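Local coordinates for aminopeptidase-like protein (Chaetomium thermophilum, PDB 5JM6) that probably acts as a zinc-dependent aminopeptidase of the M18 family, assembling into a dodecamer, at residues 193-201 with 263-271. Numbering follows the deposited sequence.
Sequences KLVKVDWPV and KLILSQLGL
A helix packed on one face of an antiparallel sheet, beside the outermost strand 190-196, brings Leu264, Ile265 and Gln268 of helix 259-268, and Leu269 next to them, against Val195, Val197 and Trp199. The axes of strand 193-196 and helix 263-268 pass 8.7 Å apart at 120°. Strand alternation turns Val195 to the helix and Leu194 away from it, and a compact beta-branched residue suits this close crossing. With CG2 anti to the backbone N (chi1 76° to CG1), Val195 CG2 touches both Gln268 CB, at 3.7 Å, and Ile265 CD1, at 3.8 Å, so the aliphatic root of Gln268 shares in the apolar packing. Towards the start of the strand, Leu269 brings CD2 to 3.6 Å from Leu194 O and also against Lys193 CB. Farther along the chain, the two branches of Leu264 let one residue meet both Val197 and Trp199: its CD2 lies 3.8 Å from Val197 CG2, and its CD1 approaches Trp199 CH2 obliquely at 3.7 Å. Val197 CG1 covers one face of that indole, over its centre, which, with the NE1 bond to Gly294 O of the second subunit, probably limits the ring's movement. Just beyond the helix, Gly270 adopts the positive phi of a Schellman motif, favourable for glycine. Val195 and Ile265 also pack on Val180 of the adjoining strand 174-183, and Ile265 on Trp280, while Leu194 faces helix 68-81. Near Trp199, Leu295 of the second subunit packs on Leu264 and the indole, so the helix-on-sheet layer borders a subunit interface.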
loop_
_atom_site.group_PDB
_atom_site.type_symbol
_atom_site.label_atom_id
_atom_site.label_comp_id
_atom_site.label_asym_id
_atom_site.label_seq_id
_atom_site.Cartn_x
_atom_site.Cartn_y
_atom_site.Cartn_z
ATOM N N LYS A 193 -51.561 -26.076 4.183
ATOM C CA LYS A 193 -51.517 -26.938 3.005
ATOM C C LYS A 193 -50.164 -26.832 2.306
ATOM O O LYS A 193 -49.512 -25.790 2.353
ATOM C CB LYS A 193 -52.643 -26.580 2.028
ATOM C CG LYS A 193 -53.975 -26.231 2.689
ATOM C CD LYS A 193 -54.631 -27.433 3.359
ATOM C CE LYS A 193 -55.346 -28.319 2.354
ATOM N NZ LYS A 193 -56.199 -27.522 1.430
ATOM N N LEU A 194 -49.749 -27.917 1.657
ATOM C CA LEU A 194 -48.486 -27.945 0.924
ATOM C C LEU A 194 -48.706 -27.595 -0.542
ATOM O O LEU A 194 -49.743 -27.921 -1.120
ATOM C CB LEU A 194 -47.814 -29.316 1.028
ATOM C CG LEU A 194 -47.366 -29.857 2.388
ATOM C CD1 LEU A 194 -46.559 -31.134 2.187
ATOM C CD2 LEU A 194 -46.566 -28.828 3.174
ATOM N N VAL A 195 -47.730 -26.918 -1.137
ATOM C CA VAL A 195 -47.840 -26.490 -2.522
ATOM C C VAL A 195 -46.488 -26.602 -3.223
ATOM O O VAL A 195 -45.434 -26.532 -2.587
ATOM C CB VAL A 195 -48.375 -25.042 -2.617
ATOM C CG1 VAL A 195 -47.286 -24.040 -2.271
ATOM C CG2 VAL A 195 -48.934 -24.765 -4.002
ATOM N N LYS A 196 -46.526 -26.853 -4.527
ATOM C CA LYS A 196 -45.317 -26.912 -5.326
ATOM C C LYS A 196 -45.632 -26.561 -6.774
ATOM O O LYS A 196 -46.616 -27.051 -7.323
ATOM C CB LYS A 196 -44.725 -28.314 -5.235
ATOM C CG LYS A 196 -43.237 -28.422 -5.451
ATOM C CD LYS A 196 -42.865 -29.881 -5.649
ATOM C CE LYS A 196 -43.668 -30.791 -4.726
ATOM N NZ LYS A 196 -43.830 -32.147 -5.318
ATOM N N VAL A 197 -44.780 -25.775 -7.422
ATOM C CA VAL A 197 -44.971 -25.525 -8.846
ATOM C C VAL A 197 -44.034 -26.457 -9.610
ATOM O O VAL A 197 -42.861 -26.596 -9.259
ATOM C CB VAL A 197 -44.731 -24.047 -9.220
ATOM C CG1 VAL A 197 -44.819 -23.858 -10.725
ATOM C CG2 VAL A 197 -45.750 -23.155 -8.520
ATOM N N ASP A 198 -44.568 -27.106 -10.641
ATOM C CA ASP A 198 -43.896 -28.232 -11.289
ATOM C C ASP A 198 -42.949 -27.838 -12.421
ATOM O O ASP A 198 -42.350 -28.703 -13.059
ATOM C CB ASP A 198 -44.940 -29.214 -11.825
ATOM C CG ASP A 198 -45.775 -29.832 -10.722
ATOM O OD1 ASP A 198 -45.248 -29.997 -9.601
ATOM O OD2 ASP A 198 -46.956 -30.149 -10.974
ATOM N N TRP A 199 -42.823 -26.539 -12.675
ATOM C CA TRP A 199 -41.892 -26.042 -13.684
ATOM C C TRP A 199 -41.117 -24.859 -13.107
ATOM O O TRP A 199 -41.566 -24.248 -12.137
ATOM C CB TRP A 199 -42.636 -25.641 -14.964
ATOM C CG TRP A 199 -43.362 -24.337 -14.868
ATOM C CD1 TRP A 199 -42.840 -23.090 -15.066
ATOM C CD2 TRP A 199 -44.748 -24.147 -14.566
ATOM N NE1 TRP A 199 -43.814 -22.137 -14.896
ATOM C CE2 TRP A 199 -44.995 -22.760 -14.591
ATOM C CE3 TRP A 199 -45.805 -25.015 -14.274
ATOM C CZ2 TRP A 199 -46.252 -22.221 -14.334
ATOM C CZ3 TRP A 199 -47.053 -24.479 -14.021
ATOM C CH2 TRP A 199 -47.266 -23.094 -14.053
ATOM N N PRO A 200 -39.936 -24.551 -13.672
ATOM C CA PRO A 200 -39.158 -23.437 -13.111
ATOM C C PRO A 200 -39.849 -22.083 -13.271
ATOM O O PRO A 200 -40.134 -21.674 -14.398
ATOM C CB PRO A 200 -37.858 -23.472 -13.928
ATOM C CG PRO A 200 -37.821 -24.830 -14.562
ATOM C CD PRO A 200 -39.240 -25.210 -14.790
ATOM N N VAL A 201 -40.100 -21.391 -12.163
ATOM C CA VAL A 201 -40.671 -20.049 -12.229
ATOM C C VAL A 201 -39.676 -18.907 -12.038
ATOM O O VAL A 201 -39.981 -17.760 -12.359
ATOM C CB VAL A 201 -41.784 -19.874 -11.181
ATOM C CG1 VAL A 201 -42.931 -20.826 -11.466
ATOM C CG2 VAL A 201 -41.234 -20.094 -9.781
ATOM N N LYS A 263 -52.338 -16.309 -7.909
ATOM C CA LYS A 263 -53.293 -17.051 -8.729
ATOM C C LYS A 263 -52.789 -18.456 -9.018
ATOM O O LYS A 263 -53.569 -19.407 -9.056
ATOM C CB LYS A 263 -53.570 -16.337 -10.051
ATOM C CG LYS A 263 -54.147 -14.944 -9.936
ATOM C CD LYS A 263 -54.395 -14.387 -11.328
ATOM C CE LYS A 263 -53.985 -12.931 -11.427
ATOM N NZ LYS A 263 -53.891 -12.484 -12.845
ATOM N N LEU A 264 -51.483 -18.581 -9.233
ATOM C CA LEU A 264 -50.895 -19.882 -9.510
ATOM C C LEU A 264 -51.039 -20.775 -8.284
ATOM O O LEU A 264 -51.429 -21.933 -8.397
ATOM C CB LEU A 264 -49.426 -19.742 -9.917
ATOM C CG LEU A 264 -48.850 -20.908 -10.723
ATOM C CD1 LEU A 264 -49.620 -21.077 -12.023
ATOM C CD2 LEU A 264 -47.370 -20.699 -11.002
ATOM N N ILE A 265 -50.750 -20.220 -7.111
ATOM C CA ILE A 265 -50.870 -20.965 -5.862
ATOM C C ILE A 265 -52.328 -21.337 -5.561
ATOM O O ILE A 265 -52.599 -22.439 -5.085
ATOM C CB ILE A 265 -50.275 -20.166 -4.676
ATOM C CG1 ILE A 265 -48.765 -19.972 -4.863
ATOM C CG2 ILE A 265 -50.562 -20.855 -3.350
ATOM C CD1 ILE A 265 -47.987 -21.261 -5.041
ATOM N N LEU A 266 -53.265 -20.436 -5.851
ATOM C CA LEU A 266 -54.677 -20.710 -5.571
ATOM C C LEU A 266 -55.227 -21.866 -6.403
ATOM O O LEU A 266 -56.057 -22.636 -5.921
ATOM C CB LEU A 266 -55.544 -19.469 -5.810
ATOM C CG LEU A 266 -55.548 -18.302 -4.821
ATOM C CD1 LEU A 266 -56.145 -17.077 -5.492
ATOM C CD2 LEU A 266 -56.328 -18.644 -3.561
ATOM N N SER A 267 -54.785 -21.984 -7.651
ATOM C CA SER A 267 -55.274 -23.063 -8.503
ATOM C C SER A 267 -54.740 -24.407 -8.015
ATOM O O SER A 267 -55.466 -25.400 -8.009
ATOM C CB SER A 267 -54.884 -22.834 -9.964
ATOM O OG SER A 267 -53.644 -23.447 -10.267
ATOM N N GLN A 268 -53.475 -24.428 -7.599
ATOM C CA GLN A 268 -52.854 -25.645 -7.078
ATOM C C GLN A 268 -53.603 -26.170 -5.862
ATOM O O GLN A 268 -53.672 -27.376 -5.634
ATOM C CB GLN A 268 -51.394 -25.400 -6.696
ATOM C CG GLN A 268 -50.546 -24.773 -7.779
ATOM C CD GLN A 268 -49.875 -25.795 -8.666
ATOM O OE1 GLN A 268 -49.599 -26.917 -8.242
ATOM N NE2 GLN A 268 -49.604 -25.411 -9.907
ATOM N N LEU A 269 -54.144 -25.253 -5.070
ATOM C CA LEU A 269 -54.864 -25.638 -3.867
ATOM C C LEU A 269 -56.380 -25.700 -4.081
ATOM O O LEU A 269 -57.125 -26.028 -3.157
ATOM C CB LEU A 269 -54.535 -24.673 -2.731
ATOM C CG LEU A 269 -53.099 -24.335 -2.344
ATOM C CD1 LEU A 269 -53.104 -23.194 -1.339
ATOM C CD2 LEU A 269 -52.397 -25.550 -1.769
ATOM N N GLY A 270 -56.836 -25.387 -5.291
ATOM C CA GLY A 270 -58.255 -25.433 -5.608
ATOM C C GLY A 270 -59.084 -24.381 -4.889
ATOM O O GLY A 270 -60.173 -24.670 -4.391
ATOM N N LEU A 271 -58.559 -23.160 -4.839
ATOM C CA LEU A 271 -59.242 -22.027 -4.220
ATOM C C LEU A 271 -59.441 -20.895 -5.223
ATOM O O LEU A 271 -58.660 -20.744 -6.161
ATOM C CB LEU A 271 -58.456 -21.511 -3.016
ATOM C CG LEU A 271 -58.445 -22.355 -1.746
ATOM C CD1 LEU A 271 -57.188 -23.133 -1.674
ATOM C CD2 LEU A 271 -58.534 -21.456 -0.539
#